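PDB 4RM4: cytochrome P450 from Bacillus subtilis subsp. subtilis, which binds heme and probably acts as a monooxygenase, using the heme iron to insert one atom of molecular oxygen into organic substrates. Local coordinates for residues R283-V288 and S384-G388; P287-A293 and D308-V314. All coordinates share one frame; numbering follows the deposited sequence.

Contact 1 of 2, residues R283-V288 and S384-G388. With HEM (protoporphyrin IX containing Fe), chain B.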
loop_
_atom_site.group_PDB
_atom_site.type_symbol
_atom_site.label_atom_id
_atom_site.label_comp_id
_atom_site.label_asym_id
_atom_site.label_seq_id
_atom_site.Cartn_x
_atom_site.Cartn_y
_atom_site.Cartn_z
ATOM N N ARG A 283 -3.117 7.439 8.901
ATOM C CA ARG A 283 -2.431 6.173 9.165
ATOM C C ARG A 283 -1.980 5.456 7.886
ATOM O O ARG A 283 -2.398 4.334 7.600
ATOM C CB ARG A 283 -3.295 5.243 10.036
ATOM C CG ARG A 283 -3.312 5.650 11.524
ATOM C CD ARG A 283 -4.112 4.677 12.408
ATOM N NE ARG A 283 -3.849 4.892 13.840
ATOM C CZ ARG A 283 -4.699 5.463 14.693
ATOM N NH1 ARG A 283 -5.887 5.886 14.282
ATOM N NH2 ARG A 283 -4.356 5.615 15.974
ATOM N N ALA A 284 -1.116 6.137 7.140
ATOM C CA ALA A 284 -0.578 5.623 5.880
ATOM C C ALA A 284 0.066 4.272 6.141
ATOM O O ALA A 284 0.830 4.137 7.081
ATOM C CB ALA A 284 0.459 6.610 5.330
ATOM N N PRO A 285 -0.231 3.277 5.289
ATOM C CA PRO A 285 0.314 1.922 5.419
ATOM C C PRO A 285 1.794 1.843 5.028
ATOM O O PRO A 285 2.512 0.950 5.481
ATOM C CB PRO A 285 -0.525 1.103 4.416
ATOM C CG PRO A 285 -1.669 1.965 4.020
ATOM C CD PRO A 285 -1.211 3.381 4.200
ATOM N N ALA A 286 2.235 2.753 4.166
ATOM C CA ALA A 286 3.626 2.745 3.726
ATOM C C ALA A 286 4.303 4.028 4.187
ATOM O O ALA A 286 4.352 5.007 3.451
ATOM C CB ALA A 286 3.703 2.582 2.200
ATOM N N PRO A 287 4.824 4.030 5.425
ATOM C CA PRO A 287 5.258 5.268 6.099
ATOM C C PRO A 287 6.527 5.905 5.565
ATOM O O PRO A 287 6.753 7.083 5.843
ATOM C CB PRO A 287 5.503 4.811 7.543
ATOM C CG PRO A 287 5.813 3.348 7.423
ATOM C CD PRO A 287 4.902 2.858 6.319
ATOM N N VAL A 288 7.349 5.147 4.840
ATOM C CA VAL A 288 8.676 5.634 4.484
ATOM C C VAL A 288 9.104 5.184 3.072
ATOM O O VAL A 288 8.844 4.055 2.649
ATOM C CB VAL A 288 9.709 5.240 5.598
ATOM C CG1 VAL A 288 9.846 3.713 5.706
ATOM C CG2 VAL A 288 11.057 5.895 5.359
ATOM N N SER A 384 9.728 -1.579 10.524
ATOM C CA SER A 384 9.924 -0.154 10.259
ATOM C C SER A 384 9.211 0.346 8.997
ATOM O O SER A 384 8.571 1.402 9.015
ATOM C CB SER A 384 11.419 0.172 10.181
ATOM O OG SER A 384 12.010 0.166 11.468
ATOM N N VAL A 385 9.314 -0.420 7.912
ATOM C CA VAL A 385 8.826 0.019 6.606
ATOM C C VAL A 385 7.314 -0.179 6.416
ATOM O O VAL A 385 6.760 0.147 5.363
ATOM C CB VAL A 385 9.611 -0.693 5.465
ATOM C CG1 VAL A 385 9.464 -2.205 5.577
ATOM C CG2 VAL A 385 9.163 -0.203 4.098
ATOM N N ILE A 386 6.653 -0.713 7.436
ATOM C CA ILE A 386 5.243 -1.071 7.341
ATOM C C ILE A 386 4.473 -0.487 8.522
ATOM O O ILE A 386 4.981 -0.483 9.638
ATOM C CB ILE A 386 5.076 -2.607 7.345
ATOM C CG1 ILE A 386 5.755 -3.214 6.118
ATOM C CG2 ILE A 386 3.608 -2.992 7.399
ATOM C CD1 ILE A 386 5.647 -4.721 6.042
ATOM N N TYR A 387 3.276 0.040 8.271
ATOM C CA TYR A 387 2.410 0.501 9.358
ATOM C C TYR A 387 1.037 -0.162 9.280
ATOM O O TYR A 387 0.241 0.142 8.399
ATOM C CB TYR A 387 2.264 2.031 9.371
ATOM C CG TYR A 387 1.452 2.510 10.557
ATOM C CD1 TYR A 387 1.995 2.514 11.843
ATOM C CD2 TYR A 387 0.133 2.898 10.400
ATOM C CE1 TYR A 387 1.239 2.927 12.942
ATOM C CE2 TYR A 387 -0.618 3.322 11.475
ATOM C CZ TYR A 387 -0.069 3.328 12.744
ATOM O OH TYR A 387 -0.836 3.745 13.801
ATOM N N GLY A 388 0.753 -1.064 10.212
ATOM C CA GLY A 388 -0.530 -1.736 10.223
ATOM C C GLY A 388 -0.641 -2.742 11.348
ATOM O O GLY A 388 0.156 -2.715 12.279
HETATM C CHA HEM B . 3.760 2.943 -5.884
HETATM C CHB HEM B . 1.477 3.343 -1.639
HETATM C CHC HEM B . -1.790 0.017 -3.066
HETATM C CHD HEM B . 0.777 -0.754 -7.103
HETATM C C1A HEM B . 3.408 3.378 -4.623
HETATM C C2A HEM B . 4.018 4.466 -3.886
HETATM C C3A HEM B . 3.388 4.578 -2.713
HETATM C C4A HEM B . 2.348 3.577 -2.671
HETATM C CMA HEM B . 3.703 5.600 -1.585
HETATM C CAA HEM B . 5.188 5.360 -4.367
HETATM C CBA HEM B . 6.516 4.648 -4.186
HETATM C CGA HEM B . 7.682 5.593 -4.369
HETATM O O1A HEM B . 8.829 5.122 -4.160
HETATM O O2A HEM B . 7.471 6.786 -4.710
HETATM C C1B HEM B . 0.390 2.505 -1.692
HETATM C C2B HEM B . -0.667 2.449 -0.701
HETATM C C3B HEM B . -1.551 1.519 -1.089
HETATM C C4B HEM B . -1.110 0.970 -2.350
HETATM C CMB HEM B . -0.712 3.320 0.574
HETATM C CAB HEM B . -2.872 1.073 -0.423
HETATM C CBB HEM B . -3.484 1.859 0.465
HETATM C C1C HEM B . -1.398 -0.453 -4.291
HETATM C C2C HEM B . -2.118 -1.407 -5.113
HETATM C C3C HEM B . -1.397 -1.607 -6.223
HETATM C C4C HEM B . -0.213 -0.797 -6.143
HETATM C CMC HEM B . -3.475 -2.024 -4.713
HETATM C CAC HEM B . -1.669 -2.525 -7.440
HETATM C CBC HEM B . -2.597 -3.487 -7.465
HETATM C C1D HEM B . 1.824 0.139 -7.139
HETATM C C2D HEM B . 2.815 0.169 -8.177
HETATM C C3D HEM B . 3.754 1.324 -7.808
HETATM C C4D HEM B . 3.224 1.877 -6.578
HETATM C CMD HEM B . 2.891 -0.767 -9.398
HETATM C CAD HEM B . 4.994 1.796 -8.605
HETATM C CBD HEM B . 4.541 2.895 -9.568
HETATM C CGD HEM B . 5.733 3.470 -10.296
HETATM O O1D HEM B . 5.518 4.152 -11.336
HETATM O O2D HEM B . 6.877 3.216 -9.840
HETATM N NA HEM B . 2.396 2.856 -3.839
HETATM N NB HEM B . 0.082 1.578 -2.675
HETATM N NC HEM B . -0.233 -0.101 -4.945
HETATM N ND HEM B . 2.087 1.151 -6.233
HETATM FE FE HEM B . 1.008 1.489 -4.492
HETATM O O HOH W 1 6.951 2.211 3.885
HETATM O O HOH W 2 2.454 0.053 -3.154
#
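Pro285 and Tyr387 bring two irregular chain segments together through one direct backbone hydrogen bond, Tyr387 N to Pro285 O (3.0 Å); a water bridges further along, accepting from Val288 N and donating to Val385 O. Tyr387 carries most of the side-chain contact. With CG anti to the backbone N (chi1 -176°), its CB meets Ala284 O at 3.4 Å and the ring runs back beside Arg283, CE2 lying 3.6 Å from Arg283 CG. At its end, Arg283 NE donates to Tyr387 OH over 3.2 Å, the hydroxyl lying in the guanidinium plane and the two flat groups nearly coplanar, 7° apart. Tyr24 O also bonds this hydroxyl, while Arg283 NH1 reaches Glu257 of helix 226-257 in a salt bridge and Ser254 in a hydrogen bond. Pro287 packs on the other backbone through CD, 3.4 Å from Val385 O, while Val288 CG1 rests on Val385 CA. Pro285 turns its CD to the heme methyl CMB (3.7 Å). The arrangement belongs to the distal side of the P450 heme pocket, where the segment after the K helix (272-282) meets the turn between the C-terminal strands 374-380 and 389-395.

Contact 2 of 2, residues P287-A293 and D308-V314. With HEM (protoporphyrin IX containing Fe), chain B.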
loop_
_atom_site.group_PDB
_atom_site.type_symbol
_atom_site.label_atom_id
_atom_site.label_comp_id
_atom_site.label_asym_id
_atom_site.label_seq_id
_atom_site.Cartn_x
_atom_site.Cartn_y
_atom_site.Cartn_z
ATOM N N PRO A 287 4.824 4.030 5.425
ATOM C CA PRO A 287 5.258 5.268 6.099
ATOM C C PRO A 287 6.527 5.905 5.565
ATOM O O PRO A 287 6.753 7.083 5.843
ATOM C CB PRO A 287 5.503 4.811 7.543
ATOM C CG PRO A 287 5.813 3.348 7.423
ATOM C CD PRO A 287 4.902 2.858 6.319
ATOM N N VAL A 288 7.349 5.147 4.840
ATOM C CA VAL A 288 8.676 5.634 4.484
ATOM C C VAL A 288 9.104 5.184 3.072
ATOM O O VAL A 288 8.844 4.055 2.649
ATOM C CB VAL A 288 9.709 5.240 5.598
ATOM C CG1 VAL A 288 9.846 3.713 5.706
ATOM C CG2 VAL A 288 11.057 5.895 5.359
ATOM N N LEU A 289 9.742 6.087 2.329
ATOM C CA LEU A 289 10.114 5.801 0.956
ATOM C C LEU A 289 11.599 6.145 0.814
ATOM O O LEU A 289 12.073 7.082 1.451
ATOM C CB LEU A 289 9.265 6.651 0.009
ATOM C CG LEU A 289 7.754 6.444 -0.039
ATOM C CD1 LEU A 289 7.130 7.453 -1.012
ATOM C CD2 LEU A 289 7.396 5.018 -0.468
ATOM N N ARG A 290 12.326 5.364 0.020
ATOM C CA ARG A 290 13.765 5.552 -0.152
ATOM C C ARG A 290 14.119 6.230 -1.482
ATOM O O ARG A 290 13.494 5.979 -2.512
ATOM C CB ARG A 290 14.481 4.194 -0.076
ATOM C CG ARG A 290 14.279 3.422 1.225
ATOM C CD ARG A 290 14.954 2.054 1.150
ATOM N NE ARG A 290 14.792 1.287 2.383
ATOM C CZ ARG A 290 15.698 1.235 3.355
ATOM N NH1 ARG A 290 16.838 1.902 3.242
ATOM N NH2 ARG A 290 15.464 0.511 4.442
ATOM N N ARG A 291 15.119 7.105 -1.445
ATOM C CA ARG A 291 15.711 7.661 -2.657
ATOM C C ARG A 291 17.226 7.708 -2.518
ATOM O O ARG A 291 17.773 7.617 -1.414
ATOM C CB ARG A 291 15.179 9.075 -2.941
ATOM C CG ARG A 291 13.658 9.167 -3.180
ATOM C CD ARG A 291 13.314 8.608 -4.548
ATOM N NE ARG A 291 11.939 8.873 -4.964
ATOM C CZ ARG A 291 10.908 8.073 -4.702
ATOM N NH1 ARG A 291 11.095 6.970 -3.995
ATOM N NH2 ARG A 291 9.689 8.387 -5.133
ATOM N N ILE A 292 17.904 7.846 -3.650
ATOM C CA ILE A 292 19.340 8.086 -3.657
ATOM C C ILE A 292 19.579 9.425 -4.326
ATOM O O ILE A 292 19.024 9.691 -5.384
ATOM C CB ILE A 292 20.099 6.983 -4.430
ATOM C CG1 ILE A 292 19.827 5.623 -3.808
ATOM C CG2 ILE A 292 21.603 7.253 -4.431
ATOM C CD1 ILE A 292 20.362 5.485 -2.426
ATOM N N ALA A 293 20.398 10.264 -3.696
ATOM C CA ALA A 293 20.781 11.547 -4.276
ATOM C C ALA A 293 21.634 11.320 -5.521
ATOM O O ALA A 293 22.615 10.598 -5.459
ATOM C CB ALA A 293 21.562 12.350 -3.257
ATOM N N ASP A 308 24.167 9.494 -1.473
ATOM C CA ASP A 308 23.609 9.292 -0.130
ATOM C C ASP A 308 22.191 8.741 -0.192
ATOM O O ASP A 308 21.404 9.147 -1.039
ATOM C CB ASP A 308 23.579 10.602 0.650
ATOM C CG ASP A 308 24.921 10.947 1.264
ATOM O OD1 ASP A 308 25.931 10.298 0.917
ATOM O OD2 ASP A 308 24.961 11.874 2.091
ATOM N N MET A 309 21.865 7.835 0.725
ATOM C CA MET A 309 20.515 7.296 0.815
ATOM C C MET A 309 19.666 8.224 1.688
ATOM O O MET A 309 20.152 8.767 2.671
ATOM C CB MET A 309 20.553 5.894 1.415
ATOM C CG MET A 309 19.201 5.360 1.841
ATOM S SD MET A 309 18.378 4.484 0.518
ATOM C CE MET A 309 19.607 3.251 0.106
ATOM N N VAL A 310 18.411 8.435 1.292
ATOM C CA VAL A 310 17.491 9.298 2.035
ATOM C C VAL A 310 16.188 8.562 2.310
ATOM O O VAL A 310 15.612 7.958 1.409
ATOM C CB VAL A 310 17.142 10.573 1.239
ATOM C CG1 VAL A 310 16.146 11.433 2.012
ATOM C CG2 VAL A 310 18.413 11.367 0.905
ATOM N N LEU A 311 15.743 8.595 3.561
ATOM C CA LEU A 311 14.446 8.051 3.941
ATOM C C LEU A 311 13.432 9.197 4.093
ATOM O O LEU A 311 13.601 10.079 4.925
ATOM C CB LEU A 311 14.566 7.261 5.246
ATOM C CG LEU A 311 15.460 6.018 5.226
ATOM C CD1 LEU A 311 15.566 5.443 6.637
ATOM C CD2 LEU A 311 14.913 4.967 4.261
ATOM N N ALA A 312 12.381 9.184 3.277
ATOM C CA ALA A 312 11.384 10.248 3.307
ATOM C C ALA A 312 10.137 9.694 3.991
ATOM O O ALA A 312 9.459 8.831 3.445
ATOM C CB ALA A 312 11.075 10.724 1.890
ATOM N N PHE A 313 9.881 10.164 5.203
ATOM C CA PHE A 313 8.768 9.690 6.020
ATOM C C PHE A 313 7.430 10.326 5.667
ATOM O O PHE A 313 7.031 11.324 6.255
ATOM C CB PHE A 313 9.098 9.902 7.514
ATOM C CG PHE A 313 10.104 8.921 8.036
ATOM C CD1 PHE A 313 9.692 7.756 8.665
ATOM C CD2 PHE A 313 11.466 9.137 7.861
ATOM C CE1 PHE A 313 10.617 6.822 9.110
ATOM C CE2 PHE A 313 12.395 8.212 8.313
ATOM C CZ PHE A 313 11.978 7.058 8.934
ATOM N N VAL A 314 6.743 9.754 4.682
ATOM C CA VAL A 314 5.451 10.264 4.277
ATOM C C VAL A 314 4.459 10.177 5.441
ATOM O O VAL A 314 3.560 10.997 5.551
ATOM C CB VAL A 314 4.903 9.560 3.007
ATOM C CG1 VAL A 314 5.798 9.856 1.784
ATOM C CG2 VAL A 314 4.782 8.070 3.224
HETATM C CHA HEM B . 3.760 2.943 -5.884
HETATM C CHB HEM B . 1.477 3.343 -1.639
HETATM C CHC HEM B . -1.790 0.017 -3.066
HETATM C CHD HEM B . 0.777 -0.754 -7.103
HETATM C C1A HEM B . 3.408 3.378 -4.623
HETATM C C2A HEM B . 4.018 4.466 -3.886
HETATM C C3A HEM B . 3.388 4.578 -2.713
HETATM C C4A HEM B . 2.348 3.577 -2.671
HETATM C CMA HEM B . 3.703 5.600 -1.585
HETATM C CAA HEM B . 5.188 5.360 -4.367
HETATM C CBA HEM B . 6.516 4.648 -4.186
HETATM C CGA HEM B . 7.682 5.593 -4.369
HETATM O O1A HEM B . 8.829 5.122 -4.160
HETATM O O2A HEM B . 7.471 6.786 -4.710
HETATM C C1B HEM B . 0.390 2.505 -1.692
HETATM C C2B HEM B . -0.667 2.449 -0.701
HETATM C C3B HEM B . -1.551 1.519 -1.089
HETATM C C4B HEM B . -1.110 0.970 -2.350
HETATM C CMB HEM B . -0.712 3.320 0.574
HETATM C CAB HEM B . -2.872 1.073 -0.423
HETATM C CBB HEM B . -3.484 1.859 0.465
HETATM C C1C HEM B . -1.398 -0.453 -4.291
HETATM C C2C HEM B . -2.118 -1.407 -5.113
HETATM C C3C HEM B . -1.397 -1.607 -6.223
HETATM C C4C HEM B . -0.213 -0.797 -6.143
HETATM C CMC HEM B . -3.475 -2.024 -4.713
HETATM C CAC HEM B . -1.669 -2.525 -7.440
HETATM C CBC HEM B . -2.597 -3.487 -7.465
HETATM C C1D HEM B . 1.824 0.139 -7.139
HETATM C C2D HEM B . 2.815 0.169 -8.177
HETATM C C3D HEM B . 3.754 1.324 -7.808
HETATM C C4D HEM B . 3.224 1.877 -6.578
HETATM C CMD HEM B . 2.891 -0.767 -9.398
HETATM C CAD HEM B . 4.994 1.796 -8.605
HETATM C CBD HEM B . 4.541 2.895 -9.568
HETATM C CGD HEM B . 5.733 3.470 -10.296
HETATM O O1D HEM B . 5.518 4.152 -11.336
HETATM O O2D HEM B . 6.877 3.216 -9.840
HETATM N NA HEM B . 2.396 2.856 -3.839
HETATM N NB HEM B . 0.082 1.578 -2.675
HETATM N NC HEM B . -0.233 -0.101 -4.945
HETATM N ND HEM B . 2.087 1.151 -6.233
HETATM FE FE HEM B . 1.008 1.489 -4.492
HETATM O O HOH W 2 2.454 0.053 -3.154
#
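Arg291 and Val310 form a hydrogen-bonded antiparallel pair, and from it the Arg291 side chain grips one heme propionate: NH1 donates to HEM O1A at 2.9 Å and NH2 to HEM O2A at 2.8 Å, the latter nearly straight (175°), with the carboxylate carbon in the guanidinium plane. A bend at chi2 (-74°) curls the chain so that NH1 also reaches Arg290 O, while NH2 has a further acceptor in Val60 O. Beside it Leu289 lays CD2 on the propionate carbon CBA and CD1 on Val314 CG1. Strands 289-293 and 309-312 position these residues, Leu289 with Ala312 being a second hydrogen-bonded pair. On the other sheet face, Leu311 CD2 lies over the Arg290 guanidinium, and Ile292 CD1 presses tightly on Met309 CE (3.5 Å). Nearer Pro287, Val288 CG2 sits over the centre of the Phe313 ring in a CH-pi contact, 3.8 Å from the centroid; Phe51 stacks with this ring. With a leucine in place of Arg291, the propionate would probably lose a two-pronged cationic partner and be freer to turn. Arg290 O and Val60 O orient the guanidinium, one from the strand and one from helix 53-61; the bidentate pairing is likely to favour an ionised propionate and to tie this side of the heme to strand 289-293.

Contact 1 and contact 2 share Pro287 and Val288, where the chain passes from loop to strand, and both touch the heme. Contact 1 lies nearer the middle of the molecule, its centre about 8 Å from that of the chain against about 16 Å for contact 2, yet neither is wholly buried: Val385 marks the exposed margin of the first, Arg290 that of the second. Contact 1 joins loops far apart in sequence with few direct bonds and a bridging water, and meets the porphyrin through apolar proline. Contact 2 is regular sheet, buries about twice the surface, and meets the heme through an arginine-propionate pair as well as the apolar Leu289. They pack directly where Ala286 approaches Val314.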